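Local coordinates for hydrolase family protein (PDB 3CNH) that is a predicted hydrolase of the haloacid dehalogenase-like superfamily and probably acts as a phosphatase, at residues R103-N115 and F127-K141. Sequence-based numbering, arbitrary orientation. Where two conformers were deposited one is given.
With PO4 (phosphate ion), chain D.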
loop_
_atom_site.group_PDB
_atom_site.type_symbol
_atom_site.label_atom_id
_atom_site.label_comp_id
_atom_site.label_asym_id
_atom_site.label_seq_id
_atom_site.Cartn_x
_atom_site.Cartn_y
_atom_site.Cartn_z
ATOM N N ARG A 103 -3.852 -11.315 -14.719
ATOM C CA ARG A 103 -3.384 -9.929 -14.741
ATOM C C ARG A 103 -3.703 -9.336 -13.384
ATOM O O ARG A 103 -4.829 -9.388 -12.898
ATOM C CB ARG A 103 -4.095 -9.117 -15.809
ATOM C CG ARG A 103 -3.727 -9.502 -17.235
ATOM C CD ARG A 103 -4.460 -8.623 -18.208
ATOM N NE ARG A 103 -4.097 -8.966 -19.577
ATOM C CZ ARG A 103 -4.576 -8.310 -20.625
ATOM N NH1 ARG A 103 -5.389 -7.294 -20.436
ATOM N NH2 ARG A 103 -4.217 -8.663 -21.842
HETATM N N MSE A 104 -2.679 -8.760 -12.784
HETATM C CA MSE A 104 -2.793 -8.199 -11.449
HETATM C C MSE A 104 -2.087 -6.863 -11.351
HETATM O O MSE A 104 -1.085 -6.606 -12.009
HETATM C CB MSE A 104 -2.251 -9.202 -10.418
HETATM C CG MSE A 104 -2.743 -10.609 -10.670
HETATM SE SE MSE A 104 -2.470 -11.849 -9.191
HETATM C CE MSE A 104 -0.668 -11.275 -8.754
ATOM N N TYR A 105 -2.616 -6.030 -10.472
ATOM C CA TYR A 105 -2.161 -4.648 -10.316
ATOM C C TYR A 105 -2.206 -4.266 -8.846
ATOM O O TYR A 105 -2.947 -4.867 -8.079
ATOM C CB TYR A 105 -3.135 -3.712 -11.070
ATOM C CG TYR A 105 -3.432 -4.121 -12.495
ATOM C CD1 TYR A 105 -4.433 -5.019 -12.782
ATOM C CD2 TYR A 105 -2.697 -3.618 -13.548
ATOM C CE1 TYR A 105 -4.668 -5.431 -14.095
ATOM C CE2 TYR A 105 -2.938 -3.981 -14.852
ATOM C CZ TYR A 105 -3.935 -4.897 -15.133
ATOM O OH TYR A 105 -4.172 -5.297 -16.446
ATOM N N SER A 106 -1.377 -3.307 -8.448
ATOM C CA SER A 106 -1.532 -2.773 -7.077
ATOM C C SER A 106 -2.568 -1.686 -7.111
ATOM O O SER A 106 -2.768 -0.984 -8.119
ATOM C CB SER A 106 -0.231 -2.222 -6.442
ATOM O OG SER A 106 0.033 -0.883 -6.839
ATOM N N LEU A 107 -3.181 -1.516 -5.954
ATOM C CA LEU A 107 -4.080 -0.373 -5.695
ATOM C C LEU A 107 -3.823 -0.059 -4.228
ATOM O O LEU A 107 -4.298 -0.763 -3.339
ATOM C CB LEU A 107 -5.547 -0.701 -5.988
ATOM C CG LEU A 107 -6.464 0.513 -5.948
ATOM C CD1 LEU A 107 -6.176 1.460 -7.135
ATOM C CD2 LEU A 107 -7.955 0.167 -5.952
ATOM N N ASN A 108 -2.956 0.915 -3.999
ATOM C CA ASN A 108 -2.381 1.095 -2.666
ATOM C C ASN A 108 -2.004 2.496 -2.355
ATOM O O ASN A 108 -1.831 3.327 -3.254
ATOM C CB ASN A 108 -1.115 0.219 -2.522
ATOM C CG ASN A 108 0.073 0.736 -3.347
ATOM O OD1 ASN A 108 0.011 0.829 -4.578
ATOM N ND2 ASN A 108 1.177 1.056 -2.657
ATOM N N ASN A 109 -1.994 2.763 -1.059
ATOM C CA ASN A 109 -1.592 4.079 -0.537
ATOM C C ASN A 109 -0.165 4.051 -0.016
ATOM O O ASN A 109 0.171 3.305 0.901
ATOM C CB ASN A 109 -2.481 4.502 0.628
ATOM C CG ASN A 109 -3.956 4.698 0.241
ATOM O OD1 ASN A 109 -4.317 4.766 -0.956
ATOM N ND2 ASN A 109 -4.818 4.866 1.281
ATOM N N GLU A 110 0.656 4.937 -0.560
ATOM C CA GLU A 110 2.059 4.982 -0.174
ATOM C C GLU A 110 2.751 6.143 -0.825
ATOM O O GLU A 110 2.467 6.481 -1.964
ATOM C CB GLU A 110 2.801 3.733 -0.635
ATOM C CG GLU A 110 4.105 3.440 0.123
ATOM C CD GLU A 110 3.826 2.970 1.545
ATOM O OE1 GLU A 110 3.307 1.859 1.696
ATOM O OE2 GLU A 110 4.116 3.717 2.504
ATOM N N GLY A 111 3.605 6.802 -0.042
ATOM C CA GLY A 111 4.481 7.814 -0.590
ATOM C C GLY A 111 5.364 7.202 -1.672
ATOM O O GLY A 111 5.681 6.016 -1.666
ATOM N N ARG A 112 5.798 8.052 -2.589
ATOM C CA ARG A 112 6.574 7.593 -3.752
ATOM C C ARG A 112 7.868 6.867 -3.399
ATOM O O ARG A 112 8.160 5.795 -3.926
ATOM C CB ARG A 112 6.899 8.781 -4.677
ATOM C CG ARG A 112 7.698 8.434 -5.927
ATOM C CD ARG A 112 8.111 9.740 -6.629
ATOM N NE ARG A 112 9.176 9.578 -7.618
ATOM C CZ ARG A 112 9.031 9.026 -8.820
ATOM N NH1 ARG A 112 7.877 8.496 -9.194
ATOM N NH2 ARG A 112 10.072 8.957 -9.640
ATOM N N ASP A 113 8.654 7.477 -2.524
ATOM C CA ASP A 113 9.965 6.916 -2.232
ATOM C C ASP A 113 9.884 5.539 -1.568
ATOM O O ASP A 113 10.527 4.562 -2.033
ATOM C CB ASP A 113 10.815 7.923 -1.452
ATOM C CG ASP A 113 11.094 9.191 -2.249
ATOM O OD1 ASP A 113 11.422 9.126 -3.458
ATOM O OD2 ASP A 113 10.958 10.261 -1.653
ATOM N N LEU A 114 9.045 5.416 -0.561
ATOM C CA LEU A 114 8.875 4.112 0.114
ATOM C C LEU A 114 8.245 3.124 -0.834
ATOM O O LEU A 114 8.600 1.961 -0.855
ATOM C CB LEU A 114 8.046 4.150 1.399
ATOM C CG LEU A 114 8.715 4.682 2.663
ATOM C CD1 LEU A 114 7.736 4.592 3.856
ATOM C CD2 LEU A 114 9.995 3.948 2.947
ATOM N N ASN A 115 7.318 3.593 -1.634
ATOM C CA ASN A 115 6.635 2.690 -2.603
ATOM C C ASN A 115 7.648 2.039 -3.535
ATOM O O ASN A 115 7.705 0.820 -3.719
ATOM C CB ASN A 115 5.596 3.454 -3.448
ATOM C CG ASN A 115 4.598 2.523 -4.118
ATOM O OD1 ASN A 115 4.006 1.629 -3.465
ATOM N ND2 ASN A 115 4.362 2.764 -5.410
ATOM N N PHE A 127 5.134 -9.713 -10.561
ATOM C CA PHE A 127 3.769 -10.262 -10.617
ATOM C C PHE A 127 2.644 -9.225 -10.676
ATOM O O PHE A 127 1.485 -9.581 -10.911
ATOM C CB PHE A 127 3.538 -11.289 -9.501
ATOM C CG PHE A 127 3.690 -10.733 -8.112
ATOM C CD1 PHE A 127 2.616 -10.193 -7.452
ATOM C CD2 PHE A 127 4.911 -10.779 -7.459
ATOM C CE1 PHE A 127 2.761 -9.685 -6.165
ATOM C CE2 PHE A 127 5.057 -10.290 -6.186
ATOM C CZ PHE A 127 3.982 -9.736 -5.535
ATOM N N LEU A 128 2.998 -7.956 -10.486
ATOM C CA LEU A 128 2.045 -6.861 -10.617
ATOM C C LEU A 128 2.477 -6.060 -11.844
ATOM O O LEU A 128 3.620 -5.583 -11.940
ATOM C CB LEU A 128 1.963 -5.973 -9.366
ATOM C CG LEU A 128 1.612 -6.719 -8.076
ATOM C CD1 LEU A 128 1.663 -5.791 -6.838
ATOM C CD2 LEU A 128 0.261 -7.449 -8.245
ATOM N N LEU A 129 1.508 -5.844 -12.727
ATOM C CA LEU A 129 1.729 -5.239 -14.051
ATOM C C LEU A 129 1.783 -3.723 -14.023
ATOM O O LEU A 129 2.338 -3.088 -14.894
ATOM C CB LEU A 129 0.667 -5.743 -15.052
ATOM C CG LEU A 129 0.546 -7.267 -15.143
ATOM C CD1 LEU A 129 -0.647 -7.565 -16.008
ATOM C CD2 LEU A 129 1.848 -7.914 -15.663
ATOM N N ALA A 130 1.142 -3.149 -13.024
ATOM C CA ALA A 130 1.147 -1.705 -12.830
ATOM C C ALA A 130 0.812 -1.430 -11.389
ATOM O O ALA A 130 0.221 -2.267 -10.705
ATOM C CB ALA A 130 0.212 -0.964 -13.768
ATOM N N PHE A 131 1.181 -0.246 -10.964
ATOM C CA PHE A 131 1.055 0.139 -9.580
ATOM C C PHE A 131 0.216 1.401 -9.465
ATOM O O PHE A 131 0.715 2.493 -9.658
ATOM C CB PHE A 131 2.438 0.350 -8.961
ATOM C CG PHE A 131 3.225 -0.929 -8.824
ATOM C CD1 PHE A 131 3.915 -1.446 -9.901
ATOM C CD2 PHE A 131 3.208 -1.625 -7.628
ATOM C CE1 PHE A 131 4.605 -2.638 -9.783
ATOM C CE2 PHE A 131 3.884 -2.818 -7.479
ATOM C CZ PHE A 131 4.560 -3.359 -8.581
ATOM N N PHE A 132 -1.060 1.203 -9.156
ATOM C CA PHE A 132 -2.018 2.317 -9.041
ATOM C C PHE A 132 -1.938 2.817 -7.610
ATOM O O PHE A 132 -2.735 2.489 -6.744
ATOM C CB PHE A 132 -3.420 1.860 -9.453
ATOM C CG PHE A 132 -3.457 1.248 -10.827
ATOM C CD1 PHE A 132 -2.786 1.812 -11.878
ATOM C CD2 PHE A 132 -4.185 0.098 -11.048
ATOM C CE1 PHE A 132 -2.816 1.224 -13.161
ATOM C CE2 PHE A 132 -4.238 -0.486 -12.344
ATOM C CZ PHE A 132 -3.530 0.068 -13.382
ATOM N N THR A 133 -0.899 3.605 -7.414
ATOM C CA THR A 133 -0.489 4.081 -6.104
ATOM C C THR A 133 -0.913 5.523 -5.865
ATOM O O THR A 133 -0.846 6.373 -6.761
ATOM C CB THR A 133 1.009 3.953 -5.941
ATOM O OG1 THR A 133 1.426 2.602 -6.220
ATOM C CG2 THR A 133 1.443 4.383 -4.526
ATOM N N SER A 134 -1.309 5.793 -4.632
ATOM C CA SER A 134 -1.822 7.128 -4.276
ATOM C C SER A 134 -0.923 8.286 -4.663
ATOM O O SER A 134 -1.389 9.333 -5.091
ATOM C CB SER A 134 -2.101 7.226 -2.767
ATOM O OG SER A 134 -0.930 6.916 -2.018
ATOM N N SER A 135 0.365 8.084 -4.467
ATOM C CA SER A 135 1.373 9.150 -4.693
ATOM C C SER A 135 1.584 9.426 -6.169
ATOM O O SER A 135 2.089 10.470 -6.552
ATOM C CB SER A 135 2.664 8.847 -3.954
ATOM O OG SER A 135 3.183 7.572 -4.305
ATOM N N ALA A 136 1.189 8.469 -6.995
ATOM C CA ALA A 136 1.243 8.665 -8.443
ATOM C C ALA A 136 -0.031 9.301 -9.003
ATOM O O ALA A 136 0.018 10.076 -9.939
ATOM C CB ALA A 136 1.507 7.317 -9.153
ATOM N N LEU A 137 -1.169 8.924 -8.416
ATOM C CA LEU A 137 -2.493 9.264 -8.944
ATOM C C LEU A 137 -3.182 10.436 -8.296
ATOM O O LEU A 137 -4.135 10.988 -8.847
ATOM C CB LEU A 137 -3.406 8.044 -8.867
ATOM C CG LEU A 137 -2.907 6.904 -9.775
ATOM C CD1 LEU A 137 -3.759 5.634 -9.584
ATOM C CD2 LEU A 137 -2.855 7.268 -11.260
ATOM N N GLY A 138 -2.718 10.813 -7.114
ATOM C CA GLY A 138 -3.302 11.988 -6.441
ATOM C C GLY A 138 -4.647 11.792 -5.757
ATOM O O GLY A 138 -5.305 12.757 -5.357
ATOM N N VAL A 139 -5.012 10.537 -5.597
ATOM C CA VAL A 139 -6.210 10.109 -4.830
ATOM C C VAL A 139 -5.787 8.880 -4.042
ATOM O O VAL A 139 -4.797 8.241 -4.374
ATOM C CB VAL A 139 -7.494 9.829 -5.689
ATOM C CG1 VAL A 139 -8.141 11.161 -6.126
ATOM C CG2 VAL A 139 -7.124 8.988 -6.867
HETATM N N MSE A 140 -6.527 8.577 -2.985
HETATM C CA MSE A 140 -6.182 7.482 -2.076
HETATM C C MSE A 140 -7.409 6.661 -1.685
HETATM O O MSE A 140 -8.527 7.154 -1.651
HETATM C CB MSE A 140 -5.521 8.037 -0.793
HETATM C CG MSE A 140 -6.512 8.739 0.038
HETATM SE SE MSE A 140 -5.749 9.314 1.771
HETATM C CE MSE A 140 -4.775 10.510 1.109
ATOM N N LYS A 141 -7.192 5.380 -1.439
ATOM C CA LYS A 141 -8.223 4.577 -0.821
ATOM C C LYS A 141 -8.514 5.285 0.498
ATOM O O LYS A 141 -7.592 5.811 1.126
ATOM C CB LYS A 141 -7.711 3.157 -0.552
ATOM C CG LYS A 141 -7.395 2.369 -1.773
ATOM C CD LYS A 141 -6.939 0.933 -1.416
ATOM C CE LYS A 141 -5.683 0.931 -0.652
ATOM N NZ LYS A 141 -5.062 -0.405 -0.474
HETATM P P PO4 D . -1.449 0.212 1.459
HETATM O O1 PO4 D . -2.570 0.785 0.721
HETATM O O2 PO4 D . -1.979 -0.711 2.562
HETATM O O3 PO4 D . -0.330 -0.420 0.617
HETATM O O4 PO4 D . -0.721 1.267 2.291
HETATM O O HOH W 1 -0.041 -10.111 -13.300
#
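Asn108 OD1 accepts hydrogen bonds from two hydroxyls, one on each face of its amide plane: Thr133 OG1 across the contact at 2.8 Å, and Ser106 OG from its own strand. CG of Asn108 sits between the backbone N and the carbonyl carbon (chi1 71°), which turns the amide toward Asn115, whose OD1 takes an N-H lying in the Asn108 amide plane. With an alanine in place of Asn108, the hydroxyls of Ser106 and Thr133 would probably lose their shared acceptor and Asn115 OD1 its amide donor. Asn109 pairs its amide with the backbone of Lys141: OD1 receives Lys141 N on a lone pair at 3.0 Å, while ND2 gives to Lys141 O at 2.9 Å. Lys141 NZ reaches Leu107 O, the bound phosphate, Asp10 and Asp165, placed as the superfamily's motif III lysine usually is; Asn108 probably stands where many relatives have Ser or Thr. Asn109 N meets phosphate O1 at 2.7 Å, nearly straight (174°). The Tyr105 and Phe132 rings lie within 16° of parallel, but the offset leaves little overlap. Ser106 N to Ala130 O, Phe132 N to Ser106 O and Asn108 N to Phe132 O ladder the parallel strands, joined through helix 112-122. Strand 131-133 edges this chain's Rossmann-like sheet, 103-108 lies between it and 6-9, and helix 144-154 packs on Leu107 and Phe132.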